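Local coordinates for activator of Hsp90 ATPase homologue 1/2-like C-terminal domain-containing protein (Nitrosomonas europaea, PDB 1XFS) that is of unknown function but belongs to the AHA1 family, whose Bet v 1-like fold is consistent with binding a ligand or a partner protein, at residues L24-R27 and G28-P32; M147-H150 and E151-T155. All coordinates share one frame; numbering follows the deposited sequence.

Contact 1: residues L24-R27 and G28-P32; sequences LVWR and GLTEP
W26 and R27 meet T30 and E31 one turn further on, along the last turns of helix 22-30, the short helix that follows the first strand in this Bet v 1-like (SRPBCC) fold. The two pairs differ in kind. T30 lays its methyl over one face of the W26 indole: CG2 stands 4.1 Å from the centroid of the six-membered ring of W26, 22° off the ring normal, an off-centre CH-pi contact with CE2 the nearest ring atom. The T30 hydroxyl, the other branch of the same CB, sits between its own backbone N and carbonyl carbon (chi1 61°), which brings OG1 to 2.8 Å from W26 O. L86 of strand 85-89 touches both W26 and T30, so this pair belongs to the buried side. V25 and L29 run side by side, CG1 of V25 4.1 Å from CD1 of L29, and both lean on L120 of strand 115-122. On the outward side, the R27 chain is bent at chi3 while E31 stretches out beyond CG, and the two side chains cross with guanidinium and carboxylate planes 41° apart. The resulting salt bridge uses NE rather than the terminal nitrogens: R27 NE lies 2.7 Å from E31 OE1, approaching from above the carboxylate plane. With an alanine here in place of E31, the R27 guanidinium would probably lose its charged mate and be freer to swing over the helix end. The backbone closes the helix here, as E31 is the first residue to leave helical angles and also the N-cap position of helix 32-35. R27 O takes two donors, E31 N at 2.9 Å and T30 N at 3.2 Å, the latter from above the carbonyl plane.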
loop_
_atom_site.group_PDB
_atom_site.type_symbol
_atom_site.label_atom_id
_atom_site.label_comp_id
_atom_site.label_asym_id
_atom_site.label_seq_id
_atom_site.Cartn_x
_atom_site.Cartn_y
_atom_site.Cartn_z
ATOM N N LEU A 24 23.755 9.795 5.087
ATOM C CA LEU A 24 23.188 10.906 5.845
ATOM C C LEU A 24 21.812 11.299 5.328
ATOM O O LEU A 24 20.906 11.571 6.111
ATOM C CB LEU A 24 24.114 12.118 5.799
ATOM C CG LEU A 24 25.432 11.976 6.553
ATOM C CD1 LEU A 24 26.199 13.286 6.441
ATOM C CD2 LEU A 24 25.173 11.633 8.015
ATOM N N VAL A 25 21.662 11.336 4.006
ATOM C CA VAL A 25 20.386 11.686 3.403
ATOM C C VAL A 25 19.334 10.687 3.865
ATOM O O VAL A 25 18.210 11.064 4.221
ATOM C CB VAL A 25 20.466 11.670 1.860
ATOM C CG1 VAL A 25 19.084 11.915 1.255
ATOM C CG2 VAL A 25 21.441 12.742 1.387
ATOM N N TRP A 26 19.702 9.412 3.877
ATOM C CA TRP A 26 18.769 8.385 4.306
ATOM C C TRP A 26 18.310 8.634 5.734
ATOM O O TRP A 26 17.134 8.479 6.037
ATOM C CB TRP A 26 19.403 7.001 4.195
ATOM C CG TRP A 26 18.457 5.895 4.575
ATOM C CD1 TRP A 26 18.479 5.150 5.716
ATOM C CD2 TRP A 26 17.350 5.410 3.800
ATOM N NE1 TRP A 26 17.458 4.221 5.701
ATOM C CE2 TRP A 26 16.752 4.361 4.533
ATOM C CE3 TRP A 26 16.810 5.758 2.552
ATOM C CZ2 TRP A 26 15.638 3.652 4.062
ATOM C CZ3 TRP A 26 15.695 5.049 2.080
ATOM C CH2 TRP A 26 15.129 4.010 2.837
ATOM N N ARG A 27 19.227 9.020 6.614
ATOM C CA ARG A 27 18.837 9.280 7.992
ATOM C C ARG A 27 17.878 10.468 8.051
ATOM O O ARG A 27 16.920 10.472 8.829
ATOM C CB ARG A 27 20.065 9.539 8.866
ATOM C CG ARG A 27 20.969 8.322 9.001
ATOM C CD ARG A 27 22.153 8.611 9.905
ATOM N NE ARG A 27 21.714 8.984 11.244
ATOM C CZ ARG A 27 22.535 9.328 12.232
ATOM N NH1 ARG A 27 23.845 9.347 12.033
ATOM N NH2 ARG A 27 22.044 9.647 13.424
ATOM N N GLY A 28 18.123 11.473 7.217
ATOM C CA GLY A 28 17.246 12.631 7.200
ATOM C C GLY A 28 15.827 12.281 6.778
ATOM O O GLY A 28 14.860 12.873 7.252
ATOM N N LEU A 29 15.698 11.305 5.886
ATOM C CA LEU A 29 14.392 10.885 5.395
ATOM C C LEU A 29 13.641 9.940 6.315
ATOM O O LEU A 29 12.423 9.803 6.200
ATOM C CB LEU A 29 14.550 10.196 4.039
ATOM C CG LEU A 29 14.870 11.107 2.857
ATOM C CD1 LEU A 29 15.406 10.274 1.709
ATOM C CD2 LEU A 29 13.615 11.861 2.448
ATOM N N THR A 30 14.357 9.312 7.240
ATOM C CA THR A 30 13.749 8.312 8.106
ATOM C C THR A 30 13.746 8.528 9.620
ATOM O O THR A 30 13.056 7.800 10.340
ATOM C CB THR A 30 14.399 6.956 7.823
ATOM O OG1 THR A 30 15.804 7.035 8.101
ATOM C CG2 THR A 30 14.218 6.591 6.352
ATOM N N GLU A 31 14.507 9.499 10.109
ATOM C CA GLU A 31 14.558 9.754 11.548
ATOM C C GLU A 31 13.673 10.929 11.958
ATOM O O GLU A 31 13.897 12.067 11.546
ATOM C CB GLU A 31 16.005 10.013 11.986
ATOM C CG GLU A 31 16.940 8.832 11.729
ATOM C CD GLU A 31 18.341 9.056 12.272
ATOM O OE1 GLU A 31 19.242 8.249 11.949
ATOM O OE2 GLU A 31 18.542 10.031 13.033
ATOM N N PRO A 32 12.652 10.665 12.787
ATOM C CA PRO A 32 11.729 11.706 13.252
ATOM C C PRO A 32 12.430 12.976 13.757
ATOM O O PRO A 32 12.033 14.083 13.406
ATOM C CB PRO A 32 10.937 10.995 14.348
ATOM C CG PRO A 32 10.876 9.581 13.838
ATOM C CD PRO A 32 12.299 9.353 13.358
#

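Contact 2: residues M147-H150 and E151-T155; sequences MGFH and EGWGT
F149 and W153 pack one turn apart at the start of helix 149-167, the long C-terminal helix of the Bet v 1-like fold. Here the contact is tight: CE2 of F149 sits over the centre of the W153 indole face, 3.4 Å from W153 CE2. The rings are neither flat on one another nor perpendicular; the F149 ring and the five-membered ring of W153 are inclined by 35°, with centroids 4.2 Å apart. F149 carries CG anti to its backbone N (chi1 167°), whereas W153 has CG beside its own N (chi1 -79°), and with these torsions the two side chains cross obliquely. The same pair is joined through the backbone, W153 N donating to F149 O at 2.8 Å. Both side chains touch the sheet, F149 at L12 and A133, W153 at L14 and A131, and H144 meets F149 edge-to-face. The other side of the turn is looser. H150 and E151 are exposed, and their side chains make little contact across the turn beyond neighbouring backbone. G148 ends helix 138-145 in a Schellman motif with positive phi, then serves as N-cap of the next helix, its O accepting from G152 N at 2.7 Å. G152 and G154 add no side chains. Further along, T155 OG1 bonds to E151 O at 3.0 Å, on the opposite face of that carbonyl from T155 N. Main-chain hydrogen bonds thus run through the whole turn, and on the sheet side a ring contact is added to them, consistent with dispersion and burial of apolar surface.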
loop_
_atom_site.group_PDB
_atom_site.type_symbol
_atom_site.label_atom_id
_atom_site.label_comp_id
_atom_site.label_asym_id
_atom_site.label_seq_id
_atom_site.Cartn_x
_atom_site.Cartn_y
_atom_site.Cartn_z
HETATM N N MSE A 147 -1.474 23.561 -5.479
HETATM C CA MSE A 147 -1.255 23.579 -4.039
HETATM C C MSE A 147 0.191 23.960 -3.726
HETATM O O MSE A 147 0.570 24.084 -2.562
HETATM C CB MSE A 147 -1.566 22.202 -3.453
HETATM C CG MSE A 147 -2.124 22.233 -2.041
HETATM SE SE MSE A 147 -3.917 22.959 -1.990
HETATM C CE MSE A 147 -4.892 21.344 -2.412
ATOM N N GLY A 148 0.994 24.137 -4.772
ATOM C CA GLY A 148 2.386 24.505 -4.583
ATOM C C GLY A 148 3.306 23.317 -4.378
ATOM O O GLY A 148 4.233 23.377 -3.568
ATOM N N PHE A 149 3.059 22.238 -5.112
ATOM C CA PHE A 149 3.880 21.037 -4.997
ATOM C C PHE A 149 5.342 21.286 -5.350
ATOM O O PHE A 149 6.233 21.036 -4.539
ATOM C CB PHE A 149 3.319 19.922 -5.890
ATOM C CG PHE A 149 4.263 18.765 -6.082
ATOM C CD1 PHE A 149 5.178 18.760 -7.134
ATOM C CD2 PHE A 149 4.259 17.694 -5.193
ATOM C CE1 PHE A 149 6.077 17.707 -7.298
ATOM C CE2 PHE A 149 5.154 16.635 -5.348
ATOM C CZ PHE A 149 6.066 16.641 -6.402
ATOM N N HIS A 150 5.587 21.774 -6.560
ATOM C CA HIS A 150 6.950 22.029 -7.006
ATOM C C HIS A 150 7.710 22.955 -6.062
ATOM O O HIS A 150 8.811 22.625 -5.622
ATOM C CB HIS A 150 6.946 22.603 -8.425
ATOM C CG HIS A 150 8.314 22.822 -8.991
ATOM N ND1 HIS A 150 9.112 23.884 -8.622
ATOM C CD2 HIS A 150 9.035 22.104 -9.885
ATOM C CE1 HIS A 150 10.264 23.811 -9.264
ATOM N NE2 HIS A 150 10.243 22.739 -10.037
ATOM N N GLU A 151 7.127 24.107 -5.745
ATOM C CA GLU A 151 7.779 25.055 -4.846
ATOM C C GLU A 151 7.920 24.478 -3.444
ATOM O O GLU A 151 8.996 24.527 -2.846
ATOM C CB GLU A 151 6.987 26.363 -4.762
ATOM C CG GLU A 151 7.636 27.408 -3.857
ATOM C CD GLU A 151 6.763 28.631 -3.640
ATOM O OE1 GLU A 151 7.225 29.581 -2.971
ATOM O OE2 GLU A 151 5.614 28.641 -4.133
ATOM N N GLY A 152 6.820 23.940 -2.928
ATOM C CA GLY A 152 6.820 23.367 -1.596
ATOM C C GLY A 152 7.838 22.265 -1.413
ATOM O O GLY A 152 8.694 22.346 -0.533
ATOM N N TRP A 153 7.744 21.227 -2.236
ATOM C CA TRP A 153 8.677 20.111 -2.153
ATOM C C TRP A 153 10.103 20.579 -2.414
ATOM O O TRP A 153 11.041 20.118 -1.767
ATOM C CB TRP A 153 8.277 19.014 -3.143
ATOM C CG TRP A 153 7.145 18.157 -2.641
ATOM C CD1 TRP A 153 5.925 18.583 -2.192
ATOM C CD2 TRP A 153 7.136 16.727 -2.521
ATOM N NE1 TRP A 153 5.163 17.511 -1.799
ATOM C CE2 TRP A 153 5.880 16.360 -1.991
ATOM C CE3 TRP A 153 8.070 15.721 -2.811
ATOM C CZ2 TRP A 153 5.530 15.027 -1.743
ATOM C CZ3 TRP A 153 7.722 14.395 -2.564
ATOM C CH2 TRP A 153 6.461 14.062 -2.036
ATOM N N GLY A 154 10.262 21.505 -3.355
ATOM C CA GLY A 154 11.587 22.023 -3.655
ATOM C C GLY A 154 12.212 22.677 -2.436
ATOM O O GLY A 154 13.402 22.514 -2.167
ATOM N N THR A 155 11.401 23.424 -1.695
ATOM C CA THR A 155 11.861 24.098 -0.492
ATOM C C THR A 155 12.243 23.101 0.600
ATOM O O THR A 155 13.225 23.305 1.321
ATOM C CB THR A 155 10.777 25.061 0.053
ATOM O OG1 THR A 155 10.586 26.133 -0.878
ATOM C CG2 THR A 155 11.189 25.640 1.400
#

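How the contacts relate
Both are local contacts along a helix end, one at its close and one at its start, packed against the same seven-stranded antiparallel sheet, but on different helices and on opposite sides of the chain's centre; their centres lie 20 Å apart and they do not touch. Contact 1, near the end of helix 22-30, is mostly buried and meets strands 85-89 and 115-122; contact 2, opening helix 149-167, lies nearer the surface and meets strands 11-18 and 127-134. In each, aromatic side chains touch the sheet. Contact 1 combines a methyl-on-indole contact with an outward ion pair, whereas contact 2 relies on two aromatic rings and has no salt bridge between its segments, with G148 at positive phi closing the preceding helix.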